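Local coordinates for protein CDP-glucose-4,6-dehydratase (Yersinia pseudotuberculosis, PDB 1RKX) that catalyses the conversion of CDP-D-glucose to CDP-4-keto-6-deoxy-D-glucose with loss of water, probably through transient oxidation by its bound NAD, as in related sugar-nucleotide dehydratases, at residues S5-G9 against K10-V14; G23-S26 against L27-T31; P47-F50 against E51-V55; R54-G58 against M59-I63; N70-L73 against E74-E78. All blocks are in the same frame, centred on the assembly; numbering follows the deposited sequence.

All five contacts are local and follow one another through the first strands and helices of the NAD-binding Rossmann domain. Contact 1 leads into strand 11-15 and contact 2 lies on the helix after it, joined where W7 CE3 meets L29 CD2 at 3.5 Å. Contacts 3 and 4 share R54 and V55 and carry the chain from helix 49-52 to strand 60-63. Contact 5 covers the sheet beside that strand, about 22 Å from contact 2 between centres; its S75 OG lies 2.5 Å from E62 OE1 of contact 4, a probable hydrogen bond. At their nearest atoms G23 and the F50 side chain are about 7 Å from the bound NAD and the L72 side chain about 8 Å.

Contact 1. Residues S5-G9 against K10-V14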
loop_
_atom_site.group_PDB
_atom_site.type_symbol
_atom_site.label_atom_id
_atom_site.label_comp_id
_atom_site.label_asym_id
_atom_site.label_seq_id
_atom_site.Cartn_x
_atom_site.Cartn_y
_atom_site.Cartn_z
ATOM N N SER C 5 -39.796 4.185 13.837
ATOM C CA SER C 5 -40.112 3.888 15.227
ATOM C C SER C 5 -38.945 4.228 16.149
ATOM O O SER C 5 -39.134 4.845 17.198
ATOM C CB SER C 5 -40.469 2.403 15.373
ATOM O OG SER C 5 -40.659 2.046 16.730
ATOM N N PHE C 6 -37.743 3.823 15.744
ATOM C CA PHE C 6 -36.519 4.060 16.513
ATOM C C PHE C 6 -36.294 5.523 16.884
ATOM O O PHE C 6 -35.920 5.832 18.012
ATOM C CB PHE C 6 -35.302 3.566 15.721
ATOM C CG PHE C 6 -33.977 3.945 16.336
ATOM C CD1 PHE C 6 -33.433 3.194 17.375
ATOM C CD2 PHE C 6 -33.285 5.070 15.888
ATOM C CE1 PHE C 6 -32.219 3.555 17.959
ATOM C CE2 PHE C 6 -32.068 5.439 16.468
ATOM C CZ PHE C 6 -31.535 4.681 17.503
ATOM N N TRP C 7 -36.515 6.417 15.927
ATOM C CA TRP C 7 -36.292 7.838 16.145
ATOM C C TRP C 7 -37.290 8.545 17.047
ATOM O O TRP C 7 -36.996 9.613 17.587
ATOM C CB TRP C 7 -36.199 8.549 14.796
ATOM C CG TRP C 7 -35.017 8.067 14.033
ATOM C CD1 TRP C 7 -34.991 7.084 13.079
ATOM C CD2 TRP C 7 -33.654 8.440 14.261
ATOM N NE1 TRP C 7 -33.693 6.819 12.708
ATOM C CE2 TRP C 7 -32.852 7.639 13.418
ATOM C CE3 TRP C 7 -33.031 9.374 15.104
ATOM C CZ2 TRP C 7 -31.455 7.742 13.390
ATOM C CZ3 TRP C 7 -31.638 9.475 15.076
ATOM C CH2 TRP C 7 -30.869 8.662 14.224
ATOM N N GLN C 8 -38.459 7.945 17.225
ATOM C CA GLN C 8 -39.485 8.544 18.068
ATOM C C GLN C 8 -38.964 8.829 19.477
ATOM O O GLN C 8 -38.558 7.919 20.197
ATOM C CB GLN C 8 -40.703 7.619 18.148
ATOM C CG GLN C 8 -41.916 8.249 18.814
ATOM C CD GLN C 8 -42.436 9.458 18.053
ATOM O OE1 GLN C 8 -42.716 9.379 16.856
ATOM N NE2 GLN C 8 -42.576 10.582 18.750
ATOM N N GLY C 9 -38.967 10.103 19.858
ATOM C CA GLY C 9 -38.516 10.479 21.187
ATOM C C GLY C 9 -37.017 10.542 21.442
ATOM O O GLY C 9 -36.605 10.880 22.553
ATOM N N LYS C 10 -36.194 10.213 20.449
ATOM C CA LYS C 10 -34.743 10.265 20.637
ATOM C C LYS C 10 -34.271 11.710 20.709
ATOM O O LYS C 10 -34.738 12.562 19.951
ATOM C CB LYS C 10 -34.018 9.560 19.484
ATOM C CG LYS C 10 -34.168 8.044 19.457
ATOM C CD LYS C 10 -33.490 7.397 20.651
ATOM C CE LYS C 10 -33.521 5.880 20.564
ATOM N NZ LYS C 10 -34.921 5.346 20.522
ATOM N N ARG C 11 -33.351 11.987 21.625
ATOM C CA ARG C 11 -32.820 13.334 21.770
ATOM C C ARG C 11 -31.609 13.433 20.843
ATOM O O ARG C 11 -30.564 12.841 21.105
ATOM C CB ARG C 11 -32.416 13.595 23.225
ATOM C CG ARG C 11 -33.563 13.428 24.217
ATOM C CD ARG C 11 -33.127 13.731 25.641
ATOM N NE ARG C 11 -32.931 15.160 25.874
ATOM C CZ ARG C 11 -33.911 16.059 25.914
ATOM N NH1 ARG C 11 -35.172 15.683 25.735
ATOM N NH2 ARG C 11 -33.635 17.338 26.140
ATOM N N VAL C 12 -31.766 14.187 19.760
ATOM C CA VAL C 12 -30.713 14.337 18.759
ATOM C C VAL C 12 -30.190 15.768 18.669
ATOM O O VAL C 12 -30.961 16.722 18.519
ATOM C CB VAL C 12 -31.233 13.893 17.367
ATOM C CG1 VAL C 12 -30.085 13.840 16.360
ATOM C CG2 VAL C 12 -31.910 12.536 17.478
ATOM N N PHE C 13 -28.869 15.902 18.756
ATOM C CA PHE C 13 -28.200 17.195 18.694
ATOM C C PHE C 13 -27.537 17.291 17.322
ATOM O O PHE C 13 -26.764 16.416 16.944
ATOM C CB PHE C 13 -27.140 17.275 19.797
ATOM C CG PHE C 13 -26.525 18.642 19.961
ATOM C CD1 PHE C 13 -27.168 19.622 20.709
ATOM C CD2 PHE C 13 -25.289 18.936 19.392
ATOM C CE1 PHE C 13 -26.587 20.884 20.893
ATOM C CE2 PHE C 13 -24.697 20.192 19.566
ATOM C CZ PHE C 13 -25.347 21.167 20.318
ATOM N N VAL C 14 -27.836 18.354 16.584
ATOM C CA VAL C 14 -27.282 18.529 15.248
ATOM C C VAL C 14 -26.549 19.855 15.051
ATOM O O VAL C 14 -27.169 20.914 15.103
ATOM C CB VAL C 14 -28.402 18.462 14.177
ATOM C CG1 VAL C 14 -27.800 18.641 12.780
ATOM C CG2 VAL C 14 -29.159 17.142 14.282
HETATM O O HOH W 1 -36.922 7.274 22.186
#
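F6 and K10 clasp each other round a type II beta turn that runs from W7 to K10. The phenyl ring, swung anti to its own backbone N (chi1 172°), offers one face to the end of the lysine: K10 CE stands 3.7 Å above the ring plane, offset toward the rim, in a CH-pi contact, and K10 NZ lies 4.3 Å from the ring centroid as a cation-pi partner. The same ammonium donates to F6 O in the carbonyl plane, K10 NZ to F6 O being 2.7 Å. Bends at chi2 and chi4 fold the lysine back so that one residue serves it with both ring and carbonyl. W7 closes the turn through its carbonyl, with K10 N at 3.0 Å from W7 O; its indole reaches V12 with the six-membered ring, CZ3 lying 3.9 Å from V12 CG2, which sits at the ring edge near its plane. Q8 contributes its carbonyl, linked by a water to K10 NZ. G9 takes a positive phi of 78°, as the third position of a type II turn favours. Helix 236-251 packs on F6 and W7, and its Y250 meets F6 edge-to-face and adds a second cation-pi contact to K10. Beyond the turn, V12 lies against L29 of helix 20-31 and F85 of strand 83-86, placing the turn at the entry to strand 11-15 of the parallel sheet.

Contact 2. Residues G23-S26 against L27-T31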
loop_
_atom_site.group_PDB
_atom_site.type_symbol
_atom_site.label_atom_id
_atom_site.label_comp_id
_atom_site.label_asym_id
_atom_site.label_seq_id
_atom_site.Cartn_x
_atom_site.Cartn_y
_atom_site.Cartn_z
ATOM N N GLY C 23 -30.260 21.096 7.367
ATOM C CA GLY C 23 -31.679 21.400 7.332
ATOM C C GLY C 23 -32.479 20.185 6.904
ATOM O O GLY C 23 -33.478 19.833 7.535
ATOM N N TRP C 24 -32.054 19.528 5.830
ATOM C CA TRP C 24 -32.782 18.339 5.389
ATOM C C TRP C 24 -32.752 17.264 6.473
ATOM O O TRP C 24 -33.762 16.611 6.727
ATOM C CB TRP C 24 -32.201 17.784 4.080
ATOM C CG TRP C 24 -32.687 18.509 2.852
ATOM C CD1 TRP C 24 -32.017 19.446 2.130
ATOM C CD2 TRP C 24 -33.965 18.354 2.221
ATOM N NE1 TRP C 24 -32.796 19.888 1.078
ATOM C CE2 TRP C 24 -33.997 19.232 1.115
ATOM C CE3 TRP C 24 -35.088 17.555 2.486
ATOM C CZ2 TRP C 24 -35.111 19.335 0.267
ATOM C CZ3 TRP C 24 -36.199 17.657 1.643
ATOM C CH2 TRP C 24 -36.197 18.543 0.547
ATOM N N LEU C 25 -31.603 17.083 7.120
ATOM C CA LEU C 25 -31.503 16.077 8.176
ATOM C C LEU C 25 -32.409 16.424 9.360
ATOM O O LEU C 25 -33.100 15.550 9.899
ATOM C CB LEU C 25 -30.062 15.931 8.677
ATOM C CG LEU C 25 -29.892 14.854 9.763
ATOM C CD1 LEU C 25 -30.263 13.486 9.198
ATOM C CD2 LEU C 25 -28.457 14.836 10.276
ATOM N N SER C 26 -32.398 17.689 9.768
ATOM C CA SER C 26 -33.229 18.132 10.885
ATOM C C SER C 26 -34.708 17.921 10.576
ATOM O O SER C 26 -35.460 17.439 11.424
ATOM C CB SER C 26 -32.954 19.601 11.201
ATOM O OG SER C 26 -31.630 19.755 11.689
ATOM N N LEU C 27 -35.121 18.278 9.361
ATOM C CA LEU C 27 -36.512 18.095 8.948
ATOM C C LEU C 27 -36.869 16.614 8.973
ATOM O O LEU C 27 -37.957 16.232 9.417
ATOM C CB LEU C 27 -36.735 18.635 7.538
ATOM C CG LEU C 27 -36.799 20.149 7.352
ATOM C CD1 LEU C 27 -36.837 20.485 5.860
ATOM C CD2 LEU C 27 -38.036 20.694 8.069
ATOM N N TRP C 28 -35.948 15.779 8.497
ATOM C CA TRP C 28 -36.164 14.335 8.456
ATOM C C TRP C 28 -36.356 13.794 9.869
ATOM O O TRP C 28 -37.297 13.044 10.137
ATOM C CB TRP C 28 -34.970 13.637 7.794
ATOM C CG TRP C 28 -35.271 12.243 7.287
ATOM C CD1 TRP C 28 -36.250 11.393 7.732
ATOM C CD2 TRP C 28 -34.567 11.536 6.256
ATOM N NE1 TRP C 28 -36.197 10.203 7.039
ATOM C CE2 TRP C 28 -35.175 10.264 6.128
ATOM C CE3 TRP C 28 -33.481 11.853 5.429
ATOM C CZ2 TRP C 28 -34.730 9.308 5.202
ATOM C CZ3 TRP C 28 -33.036 10.898 4.506
ATOM C CH2 TRP C 28 -33.665 9.642 4.404
ATOM N N LEU C 29 -35.458 14.181 10.771
ATOM C CA LEU C 29 -35.523 13.752 12.165
ATOM C C LEU C 29 -36.842 14.207 12.795
ATOM O O LEU C 29 -37.488 13.443 13.514
ATOM C CB LEU C 29 -34.341 14.335 12.951
ATOM C CG LEU C 29 -32.963 13.750 12.613
ATOM C CD1 LEU C 29 -31.852 14.606 13.221
ATOM C CD2 LEU C 29 -32.888 12.319 13.137
ATOM N N GLN C 30 -37.233 15.450 12.525
ATOM C CA GLN C 30 -38.486 15.979 13.064
ATOM C C GLN C 30 -39.679 15.137 12.611
ATOM O O GLN C 30 -40.527 14.767 13.426
ATOM C CB GLN C 30 -38.690 17.431 12.631
ATOM C CG GLN C 30 -37.660 18.399 13.200
ATOM C CD GLN C 30 -37.796 19.801 12.642
ATOM O OE1 GLN C 30 -36.837 20.584 12.658
ATOM N NE2 GLN C 30 -38.984 20.134 12.152
ATOM N N THR C 31 -39.743 14.826 11.317
ATOM C CA THR C 31 -40.857 14.036 10.799
ATOM C C THR C 31 -40.936 12.650 11.427
ATOM O O THR C 31 -42.013 12.061 11.485
ATOM C CB THR C 31 -40.789 13.870 9.265
ATOM O OG1 THR C 31 -39.688 13.028 8.915
ATOM C CG2 THR C 31 -40.619 15.213 8.597
#
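Four consecutive i to i+4 bonds carry the helix from G23-S26 into L27-T31: L27 N to G23 O, W28 N to W24 O, L29 N to L25 O and Q30 N to S26 O, each at 2.9 Å. Among the side chains, L25 and L29 meet on one flank, crossing at a slant: the branch carbon L25 CG is 4.0 Å from L29 CD1. A chi1 of -70° keeps L29 CG beside its backbone N, where it lies 3.3 Å from L25 O, and L27 CG sits equally close to G23 O, each leucine folding over the carbonyl one turn back. S26 OG turns back to G22 O. L29 rests on V12 and V14, while W24 and W28 face helices 236-251 and 342-355. This is the helix of the first beta-alpha-beta unit of a Rossmann fold, joining strand 11-15 to strand 35-40 just beyond the NAD-binding residues T18 to K21.

Contact 3. Residues P47-F50 against E51-V55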
loop_
_atom_site.group_PDB
_atom_site.type_symbol
_atom_site.label_atom_id
_atom_site.label_comp_id
_atom_site.label_asym_id
_atom_site.label_seq_id
_atom_site.Cartn_x
_atom_site.Cartn_y
_atom_site.Cartn_z
ATOM N N PRO C 47 -31.855 33.394 -0.177
ATOM C CA PRO C 47 -32.653 32.499 0.666
ATOM C C PRO C 47 -31.870 31.315 1.219
ATOM O O PRO C 47 -30.718 31.085 0.847
ATOM C CB PRO C 47 -33.775 32.065 -0.269
ATOM C CG PRO C 47 -33.093 32.026 -1.593
ATOM C CD PRO C 47 -32.265 33.288 -1.589
ATOM N N SER C 48 -32.513 30.570 2.113
ATOM C CA SER C 48 -31.905 29.404 2.733
ATOM C C SER C 48 -32.978 28.355 2.991
ATOM O O SER C 48 -34.149 28.684 3.164
ATOM C CB SER C 48 -31.258 29.785 4.068
ATOM O OG SER C 48 -32.246 30.133 5.025
ATOM N N LEU C 49 -32.584 27.088 2.999
ATOM C CA LEU C 49 -33.535 26.021 3.284
ATOM C C LEU C 49 -34.072 26.261 4.691
ATOM O O LEU C 49 -35.263 26.082 4.959
ATOM C CB LEU C 49 -32.841 24.660 3.237
ATOM C CG LEU C 49 -33.687 23.444 3.626
ATOM C CD1 LEU C 49 -34.781 23.209 2.581
ATOM C CD2 LEU C 49 -32.792 22.221 3.735
ATOM N N PHE C 50 -33.179 26.679 5.581
ATOM C CA PHE C 50 -33.537 26.930 6.977
ATOM C C PHE C 50 -34.804 27.772 7.100
ATOM O O PHE C 50 -35.734 27.399 7.806
ATOM C CB PHE C 50 -32.384 27.635 7.702
ATOM C CG PHE C 50 -32.593 27.771 9.187
ATOM C CD1 PHE C 50 -32.600 26.641 10.005
ATOM C CD2 PHE C 50 -32.780 29.025 9.769
ATOM C CE1 PHE C 50 -32.789 26.755 11.390
ATOM C CE2 PHE C 50 -32.969 29.154 11.148
ATOM C CZ PHE C 50 -32.974 28.017 11.960
ATOM N N GLU C 51 -34.839 28.903 6.403
ATOM C CA GLU C 51 -35.994 29.792 6.462
ATOM C C GLU C 51 -37.155 29.365 5.566
ATOM O O GLU C 51 -38.310 29.373 6.000
ATOM C CB GLU C 51 -35.584 31.220 6.090
ATOM C CG GLU C 51 -34.580 31.869 7.038
ATOM C CD GLU C 51 -35.079 31.962 8.470
ATOM O OE1 GLU C 51 -36.307 31.975 8.682
ATOM O OE2 GLU C 51 -34.237 32.042 9.385
ATOM N N THR C 52 -36.854 28.993 4.322
ATOM C CA THR C 52 -37.901 28.597 3.386
ATOM C C THR C 52 -38.680 27.364 3.834
ATOM O O THR C 52 -39.889 27.272 3.606
ATOM C CB THR C 52 -37.330 28.352 1.965
ATOM O OG1 THR C 52 -36.369 27.286 2.002
ATOM C CG2 THR C 52 -36.663 29.619 1.433
ATOM N N ALA C 53 -38.008 26.432 4.499
ATOM C CA ALA C 53 -38.663 25.212 4.951
ATOM C C ALA C 53 -38.983 25.210 6.437
ATOM O O ALA C 53 -39.312 24.169 6.996
ATOM C CB ALA C 53 -37.802 23.992 4.600
ATOM N N ARG C 54 -38.888 26.376 7.072
ATOM C CA ARG C 54 -39.183 26.508 8.501
ATOM C C ARG C 54 -38.513 25.432 9.346
ATOM O O ARG C 54 -39.142 24.830 10.217
ATOM C CB ARG C 54 -40.701 26.458 8.747
ATOM C CG ARG C 54 -41.518 27.507 7.999
ATOM C CD ARG C 54 -40.885 28.885 8.103
ATOM N NE ARG C 54 -40.418 29.169 9.457
ATOM C CZ ARG C 54 -39.451 30.035 9.740
ATOM N NH1 ARG C 54 -38.852 30.704 8.763
ATOM N NH2 ARG C 54 -39.068 30.219 10.996
ATOM N N VAL C 55 -37.228 25.197 9.103
ATOM C CA VAL C 55 -36.500 24.181 9.852
ATOM C C VAL C 55 -36.543 24.359 11.375
ATOM O O VAL C 55 -36.666 23.382 12.110
ATOM C CB VAL C 55 -35.012 24.118 9.405
ATOM C CG1 VAL C 55 -34.222 23.198 10.320
ATOM C CG2 VAL C 55 -34.918 23.621 7.972
#
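Hydrogen bonds shape both ends of the short helix 49-52, beginning with S48 and E51. S48 is the N-cap: its OG accepts from E51 N at 3.2 Å, a nearly straight bond (163° at the hydrogen). OG occupies the crowded position between backbone N and carbonyl carbon (chi1 68°), which turns it back over the first turn. S48 O is gripped twice by T52, by N at 3.0 Å and by OG1 at 2.9 Å. At the other end, R54 has a positive phi and is the C-prime residue of a Schellman motif, with V55 N donating to F50 O at 3.0 Å and R54 N to E51 O. A salt bridge reinforces this end: R54 NH1 is 2.8 Å from E51 OE1 and also donates to E51 O. Apolar contacts fill the inner side. L49 CD1 touches A53 CB at 3.7 Å, and F50 CD1 comes to 3.5 Å from V55 CB, the two side chains crossing at about a right angle. Near the plane of the phenyl ring, at its edge, lies E51 OE2, 3.4 Å from F50 CD2, with the carboxylate turned 86° against the ring. L49, A53 and V55 pack on helix 20-31, L49 and T52 reach W332 of helix 322-338, and F50 adjoins H17 and T18; the helix connects strand 35-40 to strand 60-63 in a beta-alpha-beta unit.

Contact 4. Residues R54-G58 against M59-I63; sequences RVADG and MQSEI
This is a local turn near the surface, in which the chain swings from the loop after helix 49-52 into edge strand 60-63 and M59 folds over V55 and A56. One backbone bond closes it, M59 N to A56 O at 3.1 Å, with the donor well above the carbonyl plane (52°). The methionine sulfur lies 3.5 Å from V55 O and 3.9 Å from V55 CG1, the two side chains running alongside in the same direction. With chi1 at 66°, M59 CG stands between its backbone N and carbonyl carbon, which brings it within 3.5 Å of V55 O. A56 CB meets S61 CB at 3.8 Å; S61 OG is hydrogen-bonded to H17 NE2. Within the loop R54 grips D57 side-on, NE to OD2 at 2.9 Å and NH2 to OD1 at 3.0 Å, with the carboxylate at the guanidinium edge. M59 and V55 also touch S26 of helix 20-31. The arrangement is the helix-to-strand connection of a Rossmann beta-alpha-beta unit, with S61 about 5 Å from the NAD-binding residue T18, nearest side-chain atoms.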
loop_
_atom_site.group_PDB
_atom_site.type_symbol
_atom_site.label_atom_id
_atom_site.label_comp_id
_atom_site.label_asym_id
_atom_site.label_seq_id
_atom_site.Cartn_x
_atom_site.Cartn_y
_atom_site.Cartn_z
ATOM N N ARG C 54 -38.888 26.376 7.072
ATOM C CA ARG C 54 -39.183 26.508 8.501
ATOM C C ARG C 54 -38.513 25.432 9.346
ATOM O O ARG C 54 -39.142 24.830 10.217
ATOM C CB ARG C 54 -40.701 26.458 8.747
ATOM C CG ARG C 54 -41.518 27.507 7.999
ATOM C CD ARG C 54 -40.885 28.885 8.103
ATOM N NE ARG C 54 -40.418 29.169 9.457
ATOM C CZ ARG C 54 -39.451 30.035 9.740
ATOM N NH1 ARG C 54 -38.852 30.704 8.763
ATOM N NH2 ARG C 54 -39.068 30.219 10.996
ATOM N N VAL C 55 -37.228 25.197 9.103
ATOM C CA VAL C 55 -36.500 24.181 9.852
ATOM C C VAL C 55 -36.543 24.359 11.375
ATOM O O VAL C 55 -36.666 23.382 12.110
ATOM C CB VAL C 55 -35.012 24.118 9.405
ATOM C CG1 VAL C 55 -34.222 23.198 10.320
ATOM C CG2 VAL C 55 -34.918 23.621 7.972
ATOM N N ALA C 56 -36.453 25.597 11.851
ATOM C CA ALA C 56 -36.437 25.850 13.295
ATOM C C ALA C 56 -37.742 25.620 14.055
ATOM O O ALA C 56 -37.724 25.234 15.221
ATOM C CB ALA C 56 -35.959 27.271 13.558
ATOM N N ASP C 57 -38.866 25.856 13.395
ATOM C CA ASP C 57 -40.170 25.740 14.045
ATOM C C ASP C 57 -40.477 24.444 14.779
ATOM O O ASP C 57 -41.181 24.466 15.788
ATOM C CB ASP C 57 -41.270 26.052 13.031
ATOM C CG ASP C 57 -41.116 27.436 12.436
ATOM O OD1 ASP C 57 -40.206 28.172 12.879
ATOM O OD2 ASP C 57 -41.891 27.792 11.527
ATOM N N GLY C 58 -39.948 23.322 14.301
ATOM C CA GLY C 58 -40.222 22.060 14.971
ATOM C C GLY C 58 -39.078 21.515 15.805
ATOM O O GLY C 58 -39.020 20.313 16.079
ATOM N N MET C 59 -38.170 22.389 16.232
ATOM C CA MET C 59 -37.021 21.947 17.017
ATOM C C MET C 59 -36.455 23.080 17.865
ATOM O O MET C 59 -36.933 24.209 17.804
ATOM C CB MET C 59 -35.921 21.456 16.068
ATOM C CG MET C 59 -35.337 22.582 15.212
ATOM S SD MET C 59 -34.092 22.059 13.999
ATOM C CE MET C 59 -32.708 21.654 15.092
ATOM N N GLN C 60 -35.441 22.757 18.663
ATOM C CA GLN C 60 -34.745 23.748 19.479
ATOM C C GLN C 60 -33.643 24.266 18.565
ATOM O O GLN C 60 -32.822 23.487 18.091
ATOM C CB GLN C 60 -34.092 23.101 20.696
ATOM C CG GLN C 60 -35.009 22.810 21.855
ATOM C CD GLN C 60 -34.236 22.377 23.081
ATOM O OE1 GLN C 60 -33.314 23.065 23.517
ATOM N NE2 GLN C 60 -34.609 21.233 23.648
ATOM N N SER C 61 -33.617 25.569 18.319
ATOM C CA SER C 61 -32.614 26.144 17.440
ATOM C C SER C 61 -31.716 27.143 18.175
ATOM O O SER C 61 -32.170 28.213 18.586
ATOM C CB SER C 61 -33.318 26.820 16.265
ATOM O OG SER C 61 -32.404 27.370 15.346
ATOM N N GLU C 62 -30.446 26.789 18.352
ATOM C CA GLU C 62 -29.511 27.684 19.025
ATOM C C GLU C 62 -28.463 28.206 18.055
ATOM O O GLU C 62 -27.885 27.443 17.273
ATOM C CB GLU C 62 -28.799 26.984 20.184
ATOM C CG GLU C 62 -27.935 27.940 21.007
ATOM C CD GLU C 62 -27.172 27.255 22.120
ATOM O OE1 GLU C 62 -27.573 26.147 22.525
ATOM O OE2 GLU C 62 -26.179 27.840 22.604
ATOM N N ILE C 63 -28.228 29.512 18.096
ATOM C CA ILE C 63 -27.229 30.113 17.232
ATOM C C ILE C 63 -25.941 30.266 18.039
ATOM O O ILE C 63 -25.917 30.936 19.073
ATOM C CB ILE C 63 -27.683 31.489 16.715
ATOM C CG1 ILE C 63 -28.932 31.332 15.836
ATOM C CG2 ILE C 63 -26.556 32.152 15.938
ATOM C CD1 ILE C 63 -28.768 30.352 14.678
#

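Contact 5. Residues N70-L73 against E74-E78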
loop_
_atom_site.group_PDB
_atom_site.type_symbol
_atom_site.label_atom_id
_atom_site.label_comp_id
_atom_site.label_asym_id
_atom_site.label_seq_id
_atom_site.Cartn_x
_atom_site.Cartn_y
_atom_site.Cartn_z
ATOM N N ASN C 70 -16.755 26.557 25.394
ATOM C CA ASN C 70 -17.663 26.487 26.528
ATOM C C ASN C 70 -19.134 26.613 26.144
ATOM O O ASN C 70 -19.987 25.915 26.696
ATOM C CB ASN C 70 -17.320 27.554 27.567
ATOM C CG ASN C 70 -17.914 27.238 28.923
ATOM O OD1 ASN C 70 -17.481 26.300 29.597
ATOM N ND2 ASN C 70 -18.921 28.004 29.324
ATOM N N LYS C 71 -19.434 27.504 25.207
ATOM C CA LYS C 71 -20.816 27.684 24.775
ATOM C C LYS C 71 -21.344 26.400 24.139
ATOM O O LYS C 71 -22.521 26.080 24.267
ATOM C CB LYS C 71 -20.923 28.840 23.781
ATOM C CG LYS C 71 -22.346 29.101 23.313
ATOM C CD LYS C 71 -22.413 30.284 22.367
ATOM C CE LYS C 71 -23.832 30.497 21.883
ATOM N NZ LYS C 71 -23.937 31.656 20.961
ATOM N N LEU C 72 -20.469 25.669 23.449
ATOM C CA LEU C 72 -20.864 24.413 22.814
ATOM C C LEU C 72 -21.069 23.340 23.884
ATOM O O LEU C 72 -22.016 22.555 23.815
ATOM C CB LEU C 72 -19.797 23.964 21.812
ATOM C CG LEU C 72 -20.021 22.611 21.127
ATOM C CD1 LEU C 72 -21.389 22.568 20.452
ATOM C CD2 LEU C 72 -18.910 22.384 20.104
ATOM N N LEU C 73 -20.172 23.311 24.868
ATOM C CA LEU C 73 -20.263 22.349 25.965
ATOM C C LEU C 73 -21.587 22.539 26.705
ATOM O O LEU C 73 -22.297 21.570 26.993
ATOM C CB LEU C 73 -19.095 22.554 26.932
ATOM C CG LEU C 73 -19.153 21.913 28.324
ATOM C CD1 LEU C 73 -19.087 20.392 28.210
ATOM C CD2 LEU C 73 -17.987 22.447 29.164
ATOM N N GLU C 74 -21.913 23.792 27.010
ATOM C CA GLU C 74 -23.148 24.112 27.718
ATOM C C GLU C 74 -24.384 23.752 26.903
ATOM O O GLU C 74 -25.343 23.198 27.439
ATOM C CB GLU C 74 -23.193 25.601 28.071
ATOM C CG GLU C 74 -22.185 26.021 29.125
ATOM C CD GLU C 74 -22.342 25.247 30.419
ATOM O OE1 GLU C 74 -23.463 25.227 30.973
ATOM O OE2 GLU C 74 -21.344 24.657 30.883
ATOM N N SER C 75 -24.359 24.074 25.612
ATOM C CA SER C 75 -25.485 23.779 24.733
ATOM C C SER C 75 -25.766 22.278 24.714
ATOM O O SER C 75 -26.923 21.849 24.676
ATOM C CB SER C 75 -25.191 24.272 23.312
ATOM O OG SER C 75 -26.276 24.007 22.437
ATOM N N ILE C 76 -24.704 21.484 24.748
ATOM C CA ILE C 76 -24.837 20.036 24.737
ATOM C C ILE C 76 -25.248 19.497 26.111
ATOM O O ILE C 76 -26.149 18.659 26.212
ATOM C CB ILE C 76 -23.515 19.369 24.289
ATOM C CG1 ILE C 76 -23.231 19.738 22.826
ATOM C CG2 ILE C 76 -23.605 17.855 24.464
ATOM C CD1 ILE C 76 -21.875 19.282 22.304
ATOM N N ARG C 77 -24.591 19.977 27.162
ATOM C CA ARG C 77 -24.899 19.537 28.525
ATOM C C ARG C 77 -26.346 19.842 28.892
ATOM O O ARG C 77 -27.008 19.053 29.560
ATOM C CB ARG C 77 -23.982 20.231 29.531
ATOM C CG ARG C 77 -24.352 19.959 30.985
ATOM C CD ARG C 77 -23.526 20.828 31.907
ATOM N NE ARG C 77 -22.109 20.503 31.814
ATOM C CZ ARG C 77 -21.128 21.352 32.099
ATOM N NH1 ARG C 77 -21.408 22.586 32.493
ATOM N NH2 ARG C 77 -19.866 20.964 31.994
ATOM N N GLU C 78 -26.818 21.006 28.467
ATOM C CA GLU C 78 -28.188 21.428 28.727
ATOM C C GLU C 78 -29.183 20.476 28.069
ATOM O O GLU C 78 -30.221 20.152 28.643
ATOM C CB GLU C 78 -28.392 22.852 28.188
ATOM C CG GLU C 78 -29.796 23.437 28.348
ATOM C CD GLU C 78 -30.818 22.832 27.396
ATOM O OE1 GLU C 78 -30.556 22.787 26.174
ATOM O OE2 GLU C 78 -31.894 22.412 27.871
#
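Four successive i to i+4 bonds bind N70-L73 to E74-E78 within helix 69-79, the shortest being R77 N to L73 O at 2.8 Å. On the buried flank L72 and I76 touch by their ends, CD1 to CD1 at 3.8 Å, and I76 CG1 folds over L72 O at 3.2 Å. On the outer flank L73 lies under the arginine: its CG sits over one face of the R77 guanidinium, and its CD2 is 3.7 Å from R77 NH2. With CG anti to the backbone N (chi1 173°) and a bend at chi3, the R77 chain returns along the helix, where NH1 forms a salt bridge to E74 OE2 at 2.6 Å; a bend at chi2 carries the E74 carboxylate to it. N70 runs alongside E74, ND2 being 3.8 Å from E74 CG and the amide and carboxylate planes 27° apart. Polar ends on the sheet side are held by other elements: K71 NZ by I63 O, and S75 OG by E62 OE1. L72 and S75 pack on Y39 of strand 35-40, S75 and I76 on F13 of strand 11-15, while helix 100-121 meets L72, L73, I76 and R77, so the helix lies against the parallel sheet with helix 100-121 as its neighbour.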